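Cell division control protein Cdc48 (Mycobacterium smegmatis, PDB 5E7P) probably binds and hydrolyses ATP as a AAA-family ATPase with two nucleotide-binding modules, each able to hold ADP. Local coordinates at residues L134-L147 and L177-V191. Residues are numbered along the deposited sequence; the frame is centred on the assembly and turned at random.
Sequences LLGKVMTVGDTVSL and LLTVTAVDPPGTVSV
Met-139 reaches across to four valines of 177-191. Its CB lies 3.9 Å from CG2 of Val-189, its pair in the strand register, with Val-183 as a second neighbour. The chain turns about CB-CG (chi2 -69°), bringing SD to 4.1 Å from CG2 of Val-180, which the side chain meets roughly at right angles. The terminal CE comes to 3.8 Å from CG2 of Val-191. On the same apolar side, Leu-178 puts CD1 3.9 Å from CD2 of Leu-147, and Leu-178 and Val-191 also touch Trp-199 and Val-197 of strand 196-199, respectively. Met-139, Leu-147, Leu-178, Val-180, Val-189 and Val-191 are all buried.

Strand 138-140 runs antiparallel to 188-190 (147° between axes) and strand 144-146 to 177-184 (136°), each couple joined by reciprocal backbone bonds, Met-139 with Val-189 and Val-145 with Leu-178. A type II turn, Thr-140 to Asp-143, carries the first segment from one sheet to the other, where Gly-142 N bonds to Val-180 O. This crossing around a shared apolar interior is consistent with the small beta barrel in the second half of a Cdc48-type N-terminal domain.

The turn side is looser. Exposed Val-141 sets CG2 3.7 Å from CG2 of Val-183, but its backbone N reaches exposed Gly-187 through a water, 3.0 Å from that N and 2.6 Å from Gly-187 O. Thr-188 OG1 gives only a weak bond to Thr-140 OG1 (3.4 Å), yet this loosely bonded pair is covered by strand 65-72, both side chains resting on Ala-67.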
# COMPACT_ATOMS: atom_id res chain seq x y z
N LEU A 134 6.17 9.30 12.28
CA LEU A 134 6.68 7.93 12.28
C LEU A 134 6.01 7.06 11.22
O LEU A 134 6.16 5.84 11.23
CB LEU A 134 6.50 7.30 13.66
CG LEU A 134 7.30 7.92 14.80
CD1 LEU A 134 6.92 7.29 16.13
CD2 LEU A 134 8.79 7.78 14.54
N LEU A 135 5.28 7.70 10.31
CA LEU A 135 4.53 6.98 9.29
C LEU A 135 5.43 6.07 8.45
O LEU A 135 6.42 6.53 7.87
CB LEU A 135 3.79 7.97 8.38
CG LEU A 135 2.68 7.40 7.50
CD1 LEU A 135 1.58 6.77 8.35
CD2 LEU A 135 2.11 8.49 6.60
N GLY A 136 5.09 4.79 8.40
CA GLY A 136 5.81 3.83 7.58
C GLY A 136 6.96 3.12 8.28
O GLY A 136 7.43 2.09 7.81
N LYS A 137 7.41 3.66 9.41
CA LYS A 137 8.55 3.10 10.12
C LYS A 137 8.19 1.86 10.94
O LYS A 137 7.06 1.74 11.42
CB LYS A 137 9.22 4.15 11.00
CG LYS A 137 9.78 5.33 10.22
CD LYS A 137 10.70 6.18 11.07
CE LYS A 137 11.36 7.27 10.24
NZ LYS A 137 12.35 8.06 11.02
N VAL A 138 9.14 0.95 11.08
CA VAL A 138 8.93 -0.28 11.85
C VAL A 138 9.22 -0.09 13.34
O VAL A 138 10.17 0.60 13.72
CB VAL A 138 9.77 -1.46 11.31
CG1 VAL A 138 9.24 -1.91 9.96
CG2 VAL A 138 11.23 -1.08 11.22
N MET A 139 8.40 -0.71 14.17
CA MET A 139 8.51 -0.57 15.61
C MET A 139 8.63 -1.94 16.28
O MET A 139 8.05 -2.92 15.81
CB MET A 139 7.29 0.17 16.17
CG MET A 139 7.04 1.54 15.55
SD MET A 139 8.30 2.75 15.99
CE MET A 139 7.99 4.01 14.76
N THR A 140 9.39 -1.99 17.36
CA THR A 140 9.51 -3.18 18.18
C THR A 140 9.58 -2.73 19.63
O THR A 140 10.19 -1.69 19.92
CB THR A 140 10.78 -3.99 17.83
OG1 THR A 140 10.84 -4.20 16.42
CG2 THR A 140 10.78 -5.33 18.54
N VAL A 141 8.96 -3.48 20.54
CA VAL A 141 8.96 -3.10 21.95
C VAL A 141 10.38 -3.00 22.49
O VAL A 141 11.19 -3.90 22.31
CB VAL A 141 8.14 -4.10 22.80
CG1 VAL A 141 8.34 -3.82 24.28
CG2 VAL A 141 6.66 -4.01 22.43
N GLY A 142 10.67 -1.87 23.14
CA GLY A 142 11.98 -1.64 23.72
C GLY A 142 12.89 -0.81 22.83
O GLY A 142 13.95 -0.35 23.27
N ASP A 143 12.48 -0.61 21.58
CA ASP A 143 13.28 0.16 20.63
C ASP A 143 13.37 1.64 20.99
O ASP A 143 12.46 2.20 21.60
CB ASP A 143 12.70 0.03 19.21
CG ASP A 143 13.08 -1.27 18.54
OD1 ASP A 143 13.37 -2.25 19.26
OD2 ASP A 143 13.08 -1.32 17.30
N THR A 144 14.48 2.26 20.61
CA THR A 144 14.61 3.70 20.70
C THR A 144 14.43 4.31 19.32
O THR A 144 15.23 4.07 18.41
CB THR A 144 15.99 4.12 21.26
OG1 THR A 144 16.10 3.71 22.62
CG2 THR A 144 16.16 5.62 21.18
N VAL A 145 13.36 5.08 19.15
CA VAL A 145 13.09 5.74 17.87
C VAL A 145 13.29 7.24 17.96
O VAL A 145 13.10 7.85 19.02
CB VAL A 145 11.66 5.45 17.36
CG1 VAL A 145 11.55 4.01 16.90
CG2 VAL A 145 10.64 5.75 18.44
N SER A 146 13.66 7.85 16.85
CA SER A 146 13.84 9.29 16.77
C SER A 146 12.83 9.89 15.81
O SER A 146 12.67 9.41 14.69
CB SER A 146 15.26 9.62 16.32
OG SER A 146 15.57 8.93 15.12
N LEU A 147 12.14 10.94 16.25
CA LEU A 147 11.16 11.61 15.40
C LEU A 147 11.86 12.43 14.33
O LEU A 147 11.35 12.60 13.22
CB LEU A 147 10.26 12.53 16.24
CG LEU A 147 9.41 11.88 17.33
CD1 LEU A 147 8.45 12.89 17.93
CD2 LEU A 147 8.66 10.67 16.79
N LEU A 177 14.49 11.54 21.40
CA LEU A 177 14.49 10.09 21.33
C LEU A 177 13.45 9.49 22.26
O LEU A 177 13.41 9.79 23.45
CB LEU A 177 15.88 9.53 21.65
CG LEU A 177 16.85 9.32 20.48
CD1 LEU A 177 17.04 10.59 19.66
CD2 LEU A 177 18.18 8.79 20.98
N LEU A 178 12.59 8.64 21.70
CA LEU A 178 11.53 8.00 22.47
C LEU A 178 11.81 6.50 22.57
O LEU A 178 12.69 5.98 21.89
CB LEU A 178 10.18 8.22 21.80
CG LEU A 178 9.85 9.66 21.40
CD1 LEU A 178 8.59 9.70 20.55
CD2 LEU A 178 9.69 10.54 22.64
N THR A 179 11.05 5.82 23.42
CA THR A 179 11.13 4.37 23.50
C THR A 179 9.76 3.74 23.29
O THR A 179 8.74 4.30 23.69
CB THR A 179 11.72 3.88 24.85
OG1 THR A 179 10.95 4.42 25.93
CG2 THR A 179 13.16 4.32 24.99
N VAL A 180 9.74 2.58 22.65
CA VAL A 180 8.49 1.87 22.38
C VAL A 180 8.17 0.94 23.54
O VAL A 180 8.85 -0.07 23.75
CB VAL A 180 8.59 1.06 21.08
CG1 VAL A 180 7.27 0.36 20.79
CG2 VAL A 180 8.98 1.96 19.91
N THR A 181 7.12 1.27 24.29
CA THR A 181 6.75 0.49 25.46
C THR A 181 5.75 -0.61 25.12
O THR A 181 5.57 -1.56 25.90
CB THR A 181 6.15 1.37 26.57
OG1 THR A 181 4.81 1.74 26.22
CG2 THR A 181 7.00 2.62 26.75
N ALA A 182 5.09 -0.49 23.97
CA ALA A 182 4.09 -1.47 23.55
C ALA A 182 3.75 -1.35 22.07
O ALA A 182 3.73 -0.26 21.50
CB ALA A 182 2.83 -1.32 24.39
N VAL A 183 3.47 -2.49 21.45
CA VAL A 183 2.93 -2.53 20.09
C VAL A 183 1.75 -3.49 20.04
O VAL A 183 1.55 -4.30 20.94
CB VAL A 183 3.99 -2.97 19.06
CG1 VAL A 183 5.11 -1.94 18.96
CG2 VAL A 183 4.55 -4.34 19.42
N ASP A 184 0.96 -3.38 18.98
CA ASP A 184 -0.21 -4.24 18.79
C ASP A 184 -0.50 -4.37 17.30
O ASP A 184 -0.74 -3.37 16.63
CB ASP A 184 -1.42 -3.67 19.54
CG ASP A 184 -2.60 -4.62 19.56
OD1 ASP A 184 -2.37 -5.85 19.53
OD2 ASP A 184 -3.75 -4.14 19.61
N PRO A 185 -0.48 -5.61 16.77
CA PRO A 185 -0.22 -6.89 17.43
C PRO A 185 1.23 -7.04 17.90
O PRO A 185 2.09 -6.28 17.45
CB PRO A 185 -0.52 -7.91 16.32
CG PRO A 185 -0.29 -7.17 15.06
CD PRO A 185 -0.76 -5.78 15.33
N PRO A 186 1.49 -7.98 18.83
CA PRO A 186 2.85 -8.20 19.35
C PRO A 186 3.85 -8.55 18.25
O PRO A 186 3.48 -9.08 17.21
CB PRO A 186 2.67 -9.41 20.28
CG PRO A 186 1.25 -9.34 20.71
CD PRO A 186 0.50 -8.83 19.51
N GLY A 187 5.12 -8.24 18.50
CA GLY A 187 6.18 -8.53 17.55
C GLY A 187 6.73 -7.28 16.90
O GLY A 187 7.22 -6.38 17.59
N THR A 188 6.67 -7.22 15.58
CA THR A 188 7.16 -6.06 14.84
C THR A 188 6.07 -5.47 13.96
O THR A 188 5.43 -6.17 13.18
CB THR A 188 8.38 -6.42 13.97
OG1 THR A 188 9.47 -6.81 14.82
CG2 THR A 188 8.81 -5.22 13.13
N VAL A 189 5.85 -4.16 14.10
CA VAL A 189 4.77 -3.49 13.40
C VAL A 189 5.25 -2.24 12.68
O VAL A 189 6.30 -1.69 13.00
CB VAL A 189 3.65 -3.08 14.38
CG1 VAL A 189 3.04 -4.31 15.04
CG2 VAL A 189 4.18 -2.12 15.42
N SER A 190 4.47 -1.79 11.70
CA SER A 190 4.76 -0.57 10.98
C SER A 190 3.65 0.45 11.22
O SER A 190 2.48 0.08 11.30
CB SER A 190 4.90 -0.85 9.49
OG SER A 190 3.70 -1.40 8.97
N VAL A 191 4.01 1.72 11.34
CA VAL A 191 3.02 2.77 11.56
C VAL A 191 2.27 3.09 10.27
O VAL A 191 2.86 3.54 9.28
CB VAL A 191 3.66 4.05 12.13
CG1 VAL A 191 2.59 5.10 12.37
CG2 VAL A 191 4.42 3.75 13.41
O HOH W 1 7.57 -6.09 20.12